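Local coordinates for protein transcription termination factor FttA (Pyrococcus horikoshii, PDB 3AF6) that probably terminates transcription by cleaving and degrading nascent single-stranded RNA, as a two-zinc nuclease of the metallo-beta-lactamase superfamily, at residues 334-339 against 352-357; 187-192 against 358-363; 211-216 against 246-251; 38-43 against 176-181. All coordinates share one frame; numbering follows the deposited sequence.

Contact 1: residues 334-339 against 352-357; sequences DIRLTL and HLHIGN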
loop_
_atom_site.group_PDB
_atom_site.type_symbol
_atom_site.label_atom_id
_atom_site.label_comp_id
_atom_site.label_asym_id
_atom_site.label_seq_id
_atom_site.Cartn_x
_atom_site.Cartn_y
_atom_site.Cartn_z
ATOM N N ASP A 334 15.676 2.123 -19.280
ATOM C CA ASP A 334 16.174 3.409 -18.799
ATOM C C ASP A 334 15.545 3.943 -17.515
ATOM O O ASP A 334 15.640 5.135 -17.234
ATOM C CB ASP A 334 16.048 4.461 -19.907
ATOM C CG ASP A 334 14.604 4.792 -20.244
ATOM O OD1 ASP A 334 13.703 3.993 -19.910
ATOM O OD2 ASP A 334 14.371 5.853 -20.859
ATOM N N ILE A 335 14.921 3.072 -16.727
ATOM C CA ILE A 335 14.300 3.496 -15.476
ATOM C C ILE A 335 14.601 2.523 -14.358
ATOM O O ILE A 335 14.363 1.329 -14.496
ATOM C CB ILE A 335 12.759 3.595 -15.597
ATOM C CG1 ILE A 335 12.370 4.711 -16.570
ATOM C CG2 ILE A 335 12.143 3.854 -14.225
ATOM C CD1 ILE A 335 10.877 4.869 -16.744
ATOM N N ARG A 336 15.114 3.034 -13.244
ATOM C CA ARG A 336 15.418 2.196 -12.091
ATOM C C ARG A 336 14.586 2.646 -10.900
ATOM O O ARG A 336 14.579 3.826 -10.530
ATOM C CB ARG A 336 16.899 2.268 -11.747
ATOM C CG ARG A 336 17.631 0.963 -11.962
ATOM C CD ARG A 336 18.948 0.994 -11.241
ATOM N NE ARG A 336 19.879 1.911 -11.882
ATOM C CZ ARG A 336 20.471 1.666 -13.044
ATOM N NH1 ARG A 336 20.224 0.530 -13.679
ATOM N NH2 ARG A 336 21.305 2.550 -13.569
ATOM N N LEU A 337 13.894 1.690 -10.294
ATOM C CA LEU A 337 13.011 1.960 -9.167
ATOM C C LEU A 337 13.534 1.608 -7.789
ATOM O O LEU A 337 14.224 0.611 -7.594
ATOM C CB LEU A 337 11.681 1.225 -9.370
ATOM C CG LEU A 337 10.664 1.273 -8.226
ATOM C CD1 LEU A 337 10.037 2.664 -8.126
ATOM C CD2 LEU A 337 9.584 0.225 -8.476
ATOM N N THR A 338 13.179 2.452 -6.834
ATOM C CA THR A 338 13.518 2.255 -5.440
ATOM C C THR A 338 12.352 2.883 -4.693
ATOM O O THR A 338 11.927 3.986 -5.029
ATOM C CB THR A 338 14.806 3.000 -5.007
ATOM O OG1 THR A 338 15.897 2.630 -5.854
ATOM C CG2 THR A 338 15.160 2.626 -3.566
ATOM N N LEU A 339 11.828 2.171 -3.701
ATOM C CA LEU A 339 10.725 2.675 -2.893
ATOM C C LEU A 339 11.271 3.024 -1.511
ATOM O O LEU A 339 12.159 2.339 -0.991
ATOM C CB LEU A 339 9.634 1.615 -2.756
ATOM C CG LEU A 339 8.943 1.128 -4.027
ATOM C CD1 LEU A 339 7.919 0.052 -3.642
ATOM C CD2 LEU A 339 8.273 2.297 -4.741
ATOM N N HIS A 352 10.827 6.546 -6.093
ATOM C CA HIS A 352 11.997 7.221 -6.647
ATOM C C HIS A 352 12.388 6.612 -7.982
ATOM O O HIS A 352 12.611 5.405 -8.092
ATOM C CB HIS A 352 13.177 7.140 -5.666
ATOM C CG HIS A 352 14.416 7.838 -6.144
ATOM N ND1 HIS A 352 15.286 7.276 -7.059
ATOM C CD2 HIS A 352 14.905 9.070 -5.867
ATOM C CE1 HIS A 352 16.252 8.136 -7.328
ATOM N NE2 HIS A 352 16.045 9.232 -6.618
ATOM N N LEU A 353 12.467 7.450 -9.005
ATOM C CA LEU A 353 12.832 6.950 -10.314
ATOM C C LEU A 353 14.162 7.513 -10.775
ATOM O O LEU A 353 14.345 8.727 -10.913
ATOM C CB LEU A 353 11.740 7.263 -11.345
ATOM C CG LEU A 353 10.380 6.600 -11.121
ATOM C CD1 LEU A 353 9.471 6.891 -12.312
ATOM C CD2 LEU A 353 10.556 5.090 -10.949
ATOM N N HIS A 354 15.094 6.595 -10.979
ATOM C CA HIS A 354 16.423 6.910 -11.459
ATOM C C HIS A 354 16.317 6.653 -12.965
ATOM O O HIS A 354 16.273 5.497 -13.393
ATOM C CB HIS A 354 17.427 5.963 -10.788
ATOM C CG HIS A 354 18.799 6.012 -11.377
ATOM N ND1 HIS A 354 19.537 7.171 -11.452
ATOM C CD2 HIS A 354 19.562 5.043 -11.932
ATOM C CE1 HIS A 354 20.697 6.914 -12.028
ATOM N NE2 HIS A 354 20.738 5.631 -12.328
ATOM N N ILE A 355 16.242 7.726 -13.755
ATOM C CA ILE A 355 16.103 7.616 -15.210
ATOM C C ILE A 355 17.419 7.835 -15.951
ATOM O O ILE A 355 18.149 8.787 -15.671
ATOM C CB ILE A 355 15.062 8.614 -15.742
ATOM C CG1 ILE A 355 13.746 8.423 -14.994
ATOM C CG2 ILE A 355 14.842 8.390 -17.231
ATOM C CD1 ILE A 355 12.683 9.440 -15.349
ATOM N N GLY A 356 17.696 6.964 -16.922
ATOM C CA GLY A 356 18.948 7.044 -17.656
ATOM C C GLY A 356 19.960 6.529 -16.652
ATOM O O GLY A 356 19.564 5.979 -15.614
ATOM N N ASN A 357 21.249 6.659 -16.919
ATOM C CA ASN A 357 22.194 6.206 -15.911
ATOM C C ASN A 357 22.808 7.451 -15.289
ATOM O O ASN A 357 24.008 7.696 -15.406
ATOM C CB ASN A 357 23.282 5.317 -16.511
ATOM C CG ASN A 357 24.259 4.801 -15.454
ATOM O OD1 ASN A 357 23.853 4.196 -14.453
ATOM N ND2 ASN A 357 25.556 5.044 -15.672
HETATM O O HOH W 1 16.034 4.639 -7.830
#

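Contact 2: residues 187-192 against 358-363; sequences RWIRIT and GLHNIA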
loop_
_atom_site.group_PDB
_atom_site.type_symbol
_atom_site.label_atom_id
_atom_site.label_comp_id
_atom_site.label_asym_id
_atom_site.label_seq_id
_atom_site.Cartn_x
_atom_site.Cartn_y
_atom_site.Cartn_z
ATOM N N ARG A 187 16.567 10.269 -24.396
ATOM C CA ARG A 187 16.668 11.510 -25.159
ATOM C C ARG A 187 15.803 12.592 -24.516
ATOM O O ARG A 187 16.078 13.787 -24.653
ATOM C CB ARG A 187 16.217 11.296 -26.604
ATOM C CG ARG A 187 17.195 10.518 -27.469
ATOM C CD ARG A 187 16.676 10.403 -28.904
ATOM N NE ARG A 187 17.744 10.569 -29.889
ATOM C CZ ARG A 187 18.121 9.637 -30.764
ATOM N NH1 ARG A 187 17.520 8.451 -30.793
ATOM N NH2 ARG A 187 19.109 9.896 -31.613
ATOM N N TRP A 188 14.741 12.171 -23.831
ATOM C CA TRP A 188 13.855 13.113 -23.154
ATOM C C TRP A 188 13.036 12.429 -22.062
ATOM O O TRP A 188 12.974 11.204 -21.994
ATOM C CB TRP A 188 12.922 13.839 -24.154
ATOM C CG TRP A 188 12.234 12.963 -25.174
ATOM C CD1 TRP A 188 12.623 12.752 -26.473
ATOM C CD2 TRP A 188 11.032 12.207 -24.992
ATOM N NE1 TRP A 188 11.734 11.917 -27.108
ATOM C CE2 TRP A 188 10.748 11.567 -26.225
ATOM C CE3 TRP A 188 10.164 12.005 -23.909
ATOM C CZ2 TRP A 188 9.629 10.738 -26.403
ATOM C CZ3 TRP A 188 9.050 11.177 -24.084
ATOM C CH2 TRP A 188 8.792 10.557 -25.323
ATOM N N ILE A 189 12.412 13.230 -21.209
ATOM C CA ILE A 189 11.618 12.714 -20.102
ATOM C C ILE A 189 10.471 13.685 -19.845
ATOM O O ILE A 189 10.704 14.880 -19.724
ATOM C CB ILE A 189 12.481 12.623 -18.810
ATOM C CG1 ILE A 189 13.709 11.743 -19.050
ATOM C CG2 ILE A 189 11.645 12.078 -17.657
ATOM C CD1 ILE A 189 14.804 11.950 -18.033
ATOM N N ARG A 190 9.241 13.185 -19.762
ATOM C CA ARG A 190 8.090 14.064 -19.513
ATOM C C ARG A 190 7.126 13.404 -18.529
ATOM O O ARG A 190 7.029 12.174 -18.478
ATOM C CB ARG A 190 7.302 14.324 -20.807
ATOM C CG ARG A 190 8.094 14.303 -22.090
ATOM C CD ARG A 190 7.226 13.778 -23.244
ATOM N NE ARG A 190 6.253 14.751 -23.721
ATOM C CZ ARG A 190 5.198 14.454 -24.476
ATOM N NH1 ARG A 190 4.955 13.200 -24.849
ATOM N NH2 ARG A 190 4.388 15.427 -24.867
ATOM N N ILE A 191 6.414 14.202 -17.747
ATOM C CA ILE A 191 5.438 13.610 -16.845
ATOM C C ILE A 191 4.082 14.252 -17.105
ATOM O O ILE A 191 3.957 15.480 -17.202
ATOM C CB ILE A 191 5.819 13.755 -15.341
ATOM C CG1 ILE A 191 5.964 15.221 -14.952
ATOM C CG2 ILE A 191 7.092 12.986 -15.054
ATOM C CD1 ILE A 191 6.250 15.419 -13.450
ATOM N N THR A 192 3.066 13.409 -17.224
ATOM C CA THR A 192 1.733 13.891 -17.493
ATOM C C THR A 192 0.768 13.494 -16.400
ATOM O O THR A 192 0.747 12.340 -15.977
ATOM C CB THR A 192 1.239 13.327 -18.819
ATOM O OG1 THR A 192 2.163 13.697 -19.839
ATOM C CG2 THR A 192 -0.138 13.870 -19.164
ATOM N N GLY A 358 21.965 8.244 -14.636
ATOM C CA GLY A 358 22.429 9.464 -14.007
ATOM C C GLY A 358 21.897 10.681 -14.730
ATOM O O GLY A 358 22.269 11.814 -14.425
ATOM N N LEU A 359 21.012 10.444 -15.690
ATOM C CA LEU A 359 20.427 11.522 -16.468
ATOM C C LEU A 359 19.505 12.430 -15.655
ATOM O O LEU A 359 19.671 13.650 -15.661
ATOM C CB LEU A 359 19.657 10.949 -17.656
ATOM C CG LEU A 359 19.005 11.990 -18.574
ATOM C CD1 LEU A 359 20.079 12.954 -19.107
ATOM C CD2 LEU A 359 18.290 11.285 -19.729
ATOM N N HIS A 360 18.538 11.838 -14.961
ATOM C CA HIS A 360 17.584 12.616 -14.173
ATOM C C HIS A 360 16.917 11.743 -13.117
ATOM O O HIS A 360 16.718 10.541 -13.325
ATOM C CB HIS A 360 16.508 13.195 -15.089
ATOM C CG HIS A 360 15.691 14.281 -14.462
ATOM N ND1 HIS A 360 16.012 15.617 -14.581
ATOM C CD2 HIS A 360 14.560 14.233 -13.721
ATOM C CE1 HIS A 360 15.114 16.343 -13.943
ATOM N NE2 HIS A 360 14.222 15.529 -13.413
ATOM N N ASN A 361 16.560 12.345 -11.987
ATOM C CA ASN A 361 15.915 11.589 -10.925
ATOM C C ASN A 361 14.662 12.262 -10.403
ATOM O O ASN A 361 14.677 13.443 -10.044
ATOM C CB ASN A 361 16.894 11.346 -9.779
ATOM C CG ASN A 361 18.114 10.606 -10.233
ATOM O OD1 ASN A 361 18.977 11.173 -10.912
ATOM N ND2 ASN A 361 18.192 9.322 -9.895
ATOM N N ILE A 362 13.578 11.492 -10.363
ATOM C CA ILE A 362 12.298 11.982 -9.884
ATOM C C ILE A 362 11.925 11.254 -8.604
ATOM O O ILE A 362 12.214 10.068 -8.449
ATOM C CB ILE A 362 11.169 11.713 -10.917
ATOM C CG1 ILE A 362 11.555 12.278 -12.288
ATOM C CG2 ILE A 362 9.867 12.350 -10.453
ATOM C CD1 ILE A 362 10.629 11.827 -13.418
ATOM N N ALA A 363 11.297 11.973 -7.685
ATOM C CA ALA A 363 10.823 11.381 -6.443
ATOM C C ALA A 363 9.366 11.806 -6.325
ATOM O O ALA A 363 9.059 13.007 -6.276
ATOM C CB ALA A 363 11.621 11.891 -5.251
#

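Contact 3: residues 211-216 against 246-251; sequences ESFVLV and EGLLDA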
loop_
_atom_site.group_PDB
_atom_site.type_symbol
_atom_site.label_atom_id
_atom_site.label_comp_id
_atom_site.label_asym_id
_atom_site.label_seq_id
_atom_site.Cartn_x
_atom_site.Cartn_y
_atom_site.Cartn_z
ATOM N N GLU A 211 11.981 5.834 -24.583
ATOM C CA GLU A 211 12.140 4.395 -24.497
ATOM C C GLU A 211 11.121 3.697 -23.625
ATOM O O GLU A 211 10.866 2.512 -23.810
ATOM C CB GLU A 211 13.543 4.056 -23.977
ATOM C CG GLU A 211 13.887 2.562 -23.955
ATOM C CD GLU A 211 13.734 1.894 -25.322
ATOM O OE1 GLU A 211 13.880 2.597 -26.348
ATOM O OE2 GLU A 211 13.482 0.667 -25.375
ATOM N N SER A 212 10.515 4.419 -22.688
ATOM C CA SER A 212 9.605 3.748 -21.781
ATOM C C SER A 212 8.415 4.531 -21.269
ATOM O O SER A 212 8.292 5.735 -21.477
ATOM C CB SER A 212 10.393 3.253 -20.567
ATOM O OG SER A 212 11.596 2.620 -20.954
ATOM N N PHE A 213 7.564 3.809 -20.553
ATOM C CA PHE A 213 6.376 4.373 -19.954
ATOM C C PHE A 213 6.061 3.646 -18.652
ATOM O O PHE A 213 6.049 2.407 -18.592
ATOM C CB PHE A 213 5.185 4.242 -20.909
ATOM C CG PHE A 213 5.288 5.109 -22.118
ATOM C CD1 PHE A 213 5.167 6.492 -22.008
ATOM C CD2 PHE A 213 5.492 4.548 -23.377
ATOM C CE1 PHE A 213 5.244 7.310 -23.139
ATOM C CE2 PHE A 213 5.568 5.351 -24.513
ATOM C CZ PHE A 213 5.443 6.740 -24.395
ATOM N N VAL A 214 5.830 4.425 -17.606
ATOM C CA VAL A 214 5.469 3.868 -16.319
ATOM C C VAL A 214 4.345 4.715 -15.736
ATOM O O VAL A 214 4.317 5.945 -15.885
ATOM C CB VAL A 214 6.657 3.840 -15.318
ATOM C CG1 VAL A 214 7.792 2.997 -15.866
ATOM C CG2 VAL A 214 7.116 5.241 -15.030
ATOM N N LEU A 215 3.413 4.041 -15.079
ATOM C CA LEU A 215 2.288 4.709 -14.465
ATOM C C LEU A 215 2.502 4.725 -12.960
ATOM O O LEU A 215 2.718 3.674 -12.350
ATOM C CB LEU A 215 1.004 3.953 -14.811
ATOM C CG LEU A 215 -0.357 4.597 -14.532
ATOM C CD1 LEU A 215 -0.383 6.014 -15.086
ATOM C CD2 LEU A 215 -1.458 3.744 -15.182
ATOM N N VAL A 216 2.483 5.909 -12.359
ATOM C CA VAL A 216 2.632 5.989 -10.909
ATOM C C VAL A 216 1.247 6.241 -10.351
ATOM O O VAL A 216 0.683 7.318 -10.510
ATOM C CB VAL A 216 3.587 7.113 -10.480
ATOM C CG1 VAL A 216 3.615 7.218 -8.959
ATOM C CG2 VAL A 216 4.979 6.812 -11.001
ATOM N N GLU A 246 -1.135 0.221 -27.728
ATOM C CA GLU A 246 0.064 -0.350 -28.332
ATOM C C GLU A 246 0.767 -1.298 -27.361
ATOM O O GLU A 246 1.760 -1.932 -27.711
ATOM C CB GLU A 246 1.055 0.747 -28.749
ATOM C CG GLU A 246 0.520 1.810 -29.693
ATOM C CD GLU A 246 0.025 1.245 -31.007
ATOM O OE1 GLU A 246 0.755 0.439 -31.618
ATOM O OE2 GLU A 246 -1.086 1.622 -31.434
ATOM N N GLY A 247 0.258 -1.391 -26.139
ATOM C CA GLY A 247 0.883 -2.257 -25.156
ATOM C C GLY A 247 2.286 -1.795 -24.802
ATOM O O GLY A 247 3.202 -2.608 -24.699
ATOM N N LEU A 248 2.459 -0.489 -24.613
ATOM C CA LEU A 248 3.769 0.070 -24.278
ATOM C C LEU A 248 3.997 0.420 -22.800
ATOM O O LEU A 248 5.029 0.984 -22.454
ATOM C CB LEU A 248 4.032 1.316 -25.121
ATOM C CG LEU A 248 4.135 1.081 -26.626
ATOM C CD1 LEU A 248 4.318 2.420 -27.339
ATOM C CD2 LEU A 248 5.298 0.142 -26.917
ATOM N N LEU A 249 3.053 0.082 -21.931
ATOM C CA LEU A 249 3.203 0.389 -20.517
ATOM C C LEU A 249 4.138 -0.610 -19.843
ATOM O O LEU A 249 3.766 -1.756 -19.588
ATOM C CB LEU A 249 1.839 0.378 -19.824
ATOM C CG LEU A 249 1.845 0.925 -18.395
ATOM C CD1 LEU A 249 2.305 2.368 -18.403
ATOM C CD2 LEU A 249 0.452 0.821 -17.786
ATOM N N ASP A 250 5.360 -0.164 -19.561
ATOM C CA ASP A 250 6.377 -0.998 -18.925
ATOM C C ASP A 250 5.971 -1.424 -17.531
ATOM O O ASP A 250 6.221 -2.552 -17.124
ATOM C CB ASP A 250 7.699 -0.238 -18.815
ATOM C CG ASP A 250 8.356 -0.000 -20.156
ATOM O OD1 ASP A 250 8.961 -0.949 -20.702
ATOM O OD2 ASP A 250 8.268 1.140 -20.663
ATOM N N ALA A 251 5.347 -0.519 -16.791
ATOM C CA ALA A 251 4.969 -0.843 -15.432
ATOM C C ALA A 251 4.077 0.168 -14.748
ATOM O O ALA A 251 3.986 1.322 -15.156
ATOM C CB ALA A 251 6.228 -1.029 -14.600
#

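Contact 4: residues 38-43 against 176-181; sequences EGPELV and RNIYRK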
loop_
_atom_site.group_PDB
_atom_site.type_symbol
_atom_site.label_atom_id
_atom_site.label_comp_id
_atom_site.label_asym_id
_atom_site.label_seq_id
_atom_site.Cartn_x
_atom_site.Cartn_y
_atom_site.Cartn_z
ATOM N N GLU A 38 13.764 -13.175 -14.258
ATOM C CA GLU A 38 12.475 -13.282 -13.579
ATOM C C GLU A 38 12.175 -11.905 -13.028
ATOM O O GLU A 38 12.755 -11.496 -12.022
ATOM C CB GLU A 38 12.531 -14.292 -12.432
ATOM C CG GLU A 38 12.030 -15.676 -12.804
ATOM C CD GLU A 38 12.060 -16.635 -11.634
ATOM O OE1 GLU A 38 11.441 -16.328 -10.586
ATOM O OE2 GLU A 38 12.703 -17.698 -11.768
ATOM N N GLY A 39 11.266 -11.190 -13.685
ATOM C CA GLY A 39 10.962 -9.849 -13.239
ATOM C C GLY A 39 12.301 -9.138 -13.227
ATOM O O GLY A 39 13.199 -9.520 -13.979
ATOM N N PRO A 40 12.484 -8.123 -12.377
ATOM C CA PRO A 40 13.749 -7.385 -12.305
ATOM C C PRO A 40 14.989 -8.257 -12.079
ATOM O O PRO A 40 16.045 -8.001 -12.659
ATOM C CB PRO A 40 13.520 -6.423 -11.142
ATOM C CG PRO A 40 12.052 -6.177 -11.201
ATOM C CD PRO A 40 11.493 -7.555 -11.454
ATOM N N GLU A 41 14.854 -9.290 -11.249
ATOM C CA GLU A 41 15.981 -10.160 -10.919
ATOM C C GLU A 41 16.381 -11.261 -11.898
ATOM O O GLU A 41 15.574 -11.757 -12.679
ATOM C CB GLU A 41 15.780 -10.770 -9.524
ATOM C CG GLU A 41 14.352 -11.170 -9.192
ATOM C CD GLU A 41 14.214 -11.728 -7.781
ATOM O OE1 GLU A 41 14.772 -12.812 -7.516
ATOM O OE2 GLU A 41 13.555 -11.084 -6.938
ATOM N N LEU A 42 17.659 -11.622 -11.834
ATOM C CA LEU A 42 18.245 -12.660 -12.672
ATOM C C LEU A 42 18.283 -13.971 -11.895
ATOM O O LEU A 42 18.745 -14.011 -10.757
ATOM C CB LEU A 42 19.668 -12.267 -13.074
ATOM C CG LEU A 42 20.487 -13.295 -13.858
ATOM C CD1 LEU A 42 19.836 -13.583 -15.202
ATOM C CD2 LEU A 42 21.895 -12.761 -14.051
ATOM N N VAL A 43 17.803 -15.041 -12.516
ATOM C CA VAL A 43 17.777 -16.344 -11.869
ATOM C C VAL A 43 18.775 -17.321 -12.487
ATOM O O VAL A 43 18.735 -17.600 -13.690
ATOM C CB VAL A 43 16.370 -16.957 -11.936
ATOM C CG1 VAL A 43 16.358 -18.305 -11.238
ATOM C CG2 VAL A 43 15.365 -16.016 -11.297
ATOM N N ARG A 176 12.188 -10.265 -20.096
ATOM C CA ARG A 176 12.652 -10.078 -21.470
ATOM C C ARG A 176 12.329 -8.656 -21.889
ATOM O O ARG A 176 12.988 -8.081 -22.758
ATOM C CB ARG A 176 11.974 -11.079 -22.415
ATOM C CG ARG A 176 11.898 -12.494 -21.853
ATOM C CD ARG A 176 11.468 -13.515 -22.882
ATOM N NE ARG A 176 12.583 -13.886 -23.744
ATOM C CZ ARG A 176 12.617 -13.668 -25.053
ATOM N NH1 ARG A 176 11.588 -13.077 -25.657
ATOM N NH2 ARG A 176 13.681 -14.028 -25.756
ATOM N N ASN A 177 11.296 -8.105 -21.255
ATOM C CA ASN A 177 10.862 -6.737 -21.502
ATOM C C ASN A 177 11.848 -5.778 -20.859
ATOM O O ASN A 177 12.449 -4.952 -21.537
ATOM C CB ASN A 177 9.487 -6.498 -20.890
ATOM C CG ASN A 177 8.412 -6.329 -21.931
ATOM O OD1 ASN A 177 8.558 -5.532 -22.866
ATOM N ND2 ASN A 177 7.311 -7.073 -21.776
ATOM N N ILE A 178 12.012 -5.901 -19.545
ATOM C CA ILE A 178 12.916 -5.028 -18.817
ATOM C C ILE A 178 14.298 -4.969 -19.465
ATOM O O ILE A 178 14.986 -3.946 -19.395
ATOM C CB ILE A 178 13.069 -5.474 -17.338
ATOM C CG1 ILE A 178 11.706 -5.460 -16.642
ATOM C CG2 ILE A 178 14.054 -4.552 -16.604
ATOM C CD1 ILE A 178 11.754 -5.896 -15.182
ATOM N N TYR A 179 14.697 -6.058 -20.114
ATOM C CA TYR A 179 16.011 -6.108 -20.745
ATOM C C TYR A 179 15.967 -6.184 -22.269
ATOM O O TYR A 179 16.850 -6.775 -22.900
ATOM C CB TYR A 179 16.793 -7.279 -20.158
ATOM C CG TYR A 179 16.971 -7.113 -18.672
ATOM C CD1 TYR A 179 17.940 -6.246 -18.167
ATOM C CD2 TYR A 179 16.098 -7.724 -17.769
ATOM C CE1 TYR A 179 18.034 -5.978 -16.804
ATOM C CE2 TYR A 179 16.186 -7.458 -16.397
ATOM C CZ TYR A 179 17.157 -6.579 -15.929
ATOM O OH TYR A 179 17.242 -6.274 -14.592
ATOM N N ARG A 180 14.941 -5.565 -22.855
ATOM C CA ARG A 180 14.794 -5.550 -24.302
ATOM C C ARG A 180 16.009 -4.858 -24.927
ATOM O O ARG A 180 16.160 -4.819 -26.152
ATOM C CB ARG A 180 13.491 -4.836 -24.706
ATOM C CG ARG A 180 13.313 -3.417 -24.161
ATOM C CD ARG A 180 12.095 -2.740 -24.774
ATOM N NE ARG A 180 11.747 -1.480 -24.123
ATOM C CZ ARG A 180 11.196 -1.382 -22.918
ATOM N NH1 ARG A 180 10.931 -2.475 -22.224
ATOM N NH2 ARG A 180 10.889 -0.198 -22.408
ATOM N N LYS A 181 16.869 -4.313 -24.073
ATOM C CA LYS A 181 18.089 -3.650 -24.515
ATOM C C LYS A 181 18.903 -3.252 -23.294
ATOM O O LYS A 181 18.391 -3.258 -22.181
ATOM C CB LYS A 181 17.766 -2.425 -25.372
ATOM C CG LYS A 181 16.946 -1.369 -24.676
ATOM C CD LYS A 181 16.766 -0.169 -25.579
ATOM C CE LYS A 181 18.097 0.468 -25.921
ATOM N NZ LYS A 181 17.895 1.680 -26.750
#

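Contact 1: residues 334-339 against 352-357
Strands 335-341 and 349-355 form an antiparallel beta hairpin that pairs Ile-335 with Ile-355, Arg-336 with His-354, Leu-337 with Leu-353 and Thr-338 with His-352. Arg-336 and His-354 are a hydrogen-bonded pair, with Arg-336 N to His-354 O at 2.7 Å and His-354 N to Arg-336 O at 2.9 Å. Thr-338 and His-352 form the next such pair. Gly-356 N extends the ladder to Asp-334 O, at 2.8 Å. On the apolar face, CD2 of Leu-353 sits between CG2 of Ile-335 and CD1 of Leu-337, 3.8 Å from each. On the other face the Arg-336 chain bends at its third torsion (-70°). Its guanidinium therefore lies alongside the His-354 ring, the planes 35° apart. Arg-336 NH1 makes salt bridges to Glu-183 and Asp-330, and NE bonds to the bound modified chain, probably the RNA analogue. A water bridges the strands: it bonds to Arg-336 O, to Thr-338 OG1 at 2.8 Å and to His-352 ND1 at 2.8 Å. His-352 NE2 bonds to Arg-385 O, so both ring nitrogens have partners. The apolar face packs on Ile-253 of the facing sheet, an arrangement typical of the metallo-beta-lactamase sandwich.

Contact 2: residues 187-192 against 358-363
The strands carrying Ile-189 and Ile-362, 189-192 and 360-363, run nearly parallel at 19°, their axes 10.1 Å apart, which is the spacing of strands in two facing sheets. Side chains alone span the gap. Ile-189 points toward the other strand and reaches it with the end of its longer branch. Its CD1 lies 3.6 Å from CB of His-360 and 3.9 Å from CD2 of Leu-359. Ile-189 and Leu-359 point in opposite directions and overlap at their terminal methyls.

Leu-359 and His-360 both face Ile-355 of the adjacent strand, a classic beta bulge. Ile-189 also packs on Ile-355.

Further along, CG2 of Ile-191 meets CD1 of Ile-362 at 4.1 Å. CG1 of Ile-191 stands between its backbone N and carbonyl carbon (chi1 59°), which turns CG2 toward Ile-362. Ile-362 CD1 is also 4.4 Å from CG2 of Ile-189, and so serves both isoleucines. CG1 of Ile-362 lies at the edge of the His-360 ring, in its plane.

The polar end of His-360 is used elsewhere: NE2 bonds to Thr-388. No hydrogen bond joins the two segments. Their chemistry is that of buried aliphatic packing, which implies that dispersion and the exclusion of water hold the sheets together here.

Contact 3: residues 211-216 against 246-251
Asp-250 reaches from the loop before strand 251-253 to Ser-212 and Phe-213, where strand 213-216 begins at the phenylalanine. Its CB points toward that strand and packs beside the carbonyl O of Phe-213. CG follows, 3.9 Å from CB of Ser-212. It stands anti to the carbonyl carbon of Asp-250 (chi1 -69°), which keeps the carboxylate on the side of its own backbone N. OD2 accepts a nearly straight hydrogen bond from Phe-213 N, at 2.8 Å and 164°. The donor meets OD2 nearly along its C-O axis. Asp-250 N donates to Phe-213 O at 2.8 Å, on a more bent path of 131°. One residue thus holds both polar backbone atoms of Phe-213. The other oxygen, OD1, forms a salt bridge with Arg-180, which probably balances the charge of the carboxylate.

Past the aspartate, regular pairing begins. Leu-215 N bonds to Ala-251 O at 2.8 Å, and Val-214 pairs with Ala-251 in a parallel bridge. The Phe-213 ring turns its edge to Leu-248 O, and its CD2 lies 4.0 Å from Leu-248 CB. CD1 of Leu-249 packs against Phe-213 O and CB of Leu-215, at 4.1 Å from the latter.

Helix 238-245 ends in a Schellman motif at Gly-247, and the chain then enters strand 251-253. The contact closes a beta-alpha-beta crossover between parallel neighbours. Val-243 of the helix touches both Phe-213 and Leu-249, while strand 204-209 flanks strand 213-216 on its other edge.

Contact 4: residues 38-43 against 176-181
Tyr-179 and Ile-178, where helix 164-178 ends, meet the turn formed by Gly-39 and Pro-40. The hydroxyl of Tyr-179 donates a hydrogen bond to Pro-40 O, at 2.9 Å. It comes in the plane of the carbonyl, on a lone pair, with a C=O...donor angle of 144°. Beside it, Ile-178 touches the same turn with the tip of its longer branch. Its CD1 lies 3.7 Å from Pro-40 N and 3.8 Å from Gly-39 C. It is also 4.0 Å from CG of the proline ring, so the one methyl rests against both the Gly-39 to Pro-40 peptide link and the proline ring.

The two helix-end residues also pack on each other. CG2 of Ile-178 sits 3.6 Å above the plane of the Tyr-179 ring, offset toward its rim. Phe-37 stacks with the same ring. With the hydroxyl bond, these neighbours probably limit how the phenol can turn.

The turn is shaped by its own backbone. Glu-38 N bonds to Glu-41 O at 2.8 Å, and Gly-39 takes a positive phi of 55°, which favours glycine. Gly-39 also has a backbone hydrogen bond with Leu-171, about two turns earlier in the helix. Past Tyr-179, Arg-180 N bonds to Asn-177 O at 2.9 Å as the chain leaves the helix.

The turn joins the antiparallel strands 32-38 and 41-46 of the first KH unit. Helix 164-178 closes on it, Val-11 of helix 11-22 touches Tyr-179, and strand 329-332 of the metallo-beta-lactamase region packs on Pro-40, Ile-178 and Tyr-179.

Contact 4 closes first along the chain. Contact 2 then forms a long loop, with contact 3 and later contact 1 nested inside it. Contacts 1 and 2 have centres about 9 Å apart and share a sheet through the neighbouring strands 349-355 and 360-364. Contacts 2 and 3 share the facing sheet, which holds strands 189-193 and 213-216. Contact 3 lies about 14 Å from contact 1, centre to centre, and Ser-212 bonds to Asp-334 between them. Arg-180 ties contact 4 to contact 3 by salt bridges to Asp-250 and Glu-211. The set thus runs from the KH region into both sheets of the metallo-beta-lactamase sandwich and links the two parts.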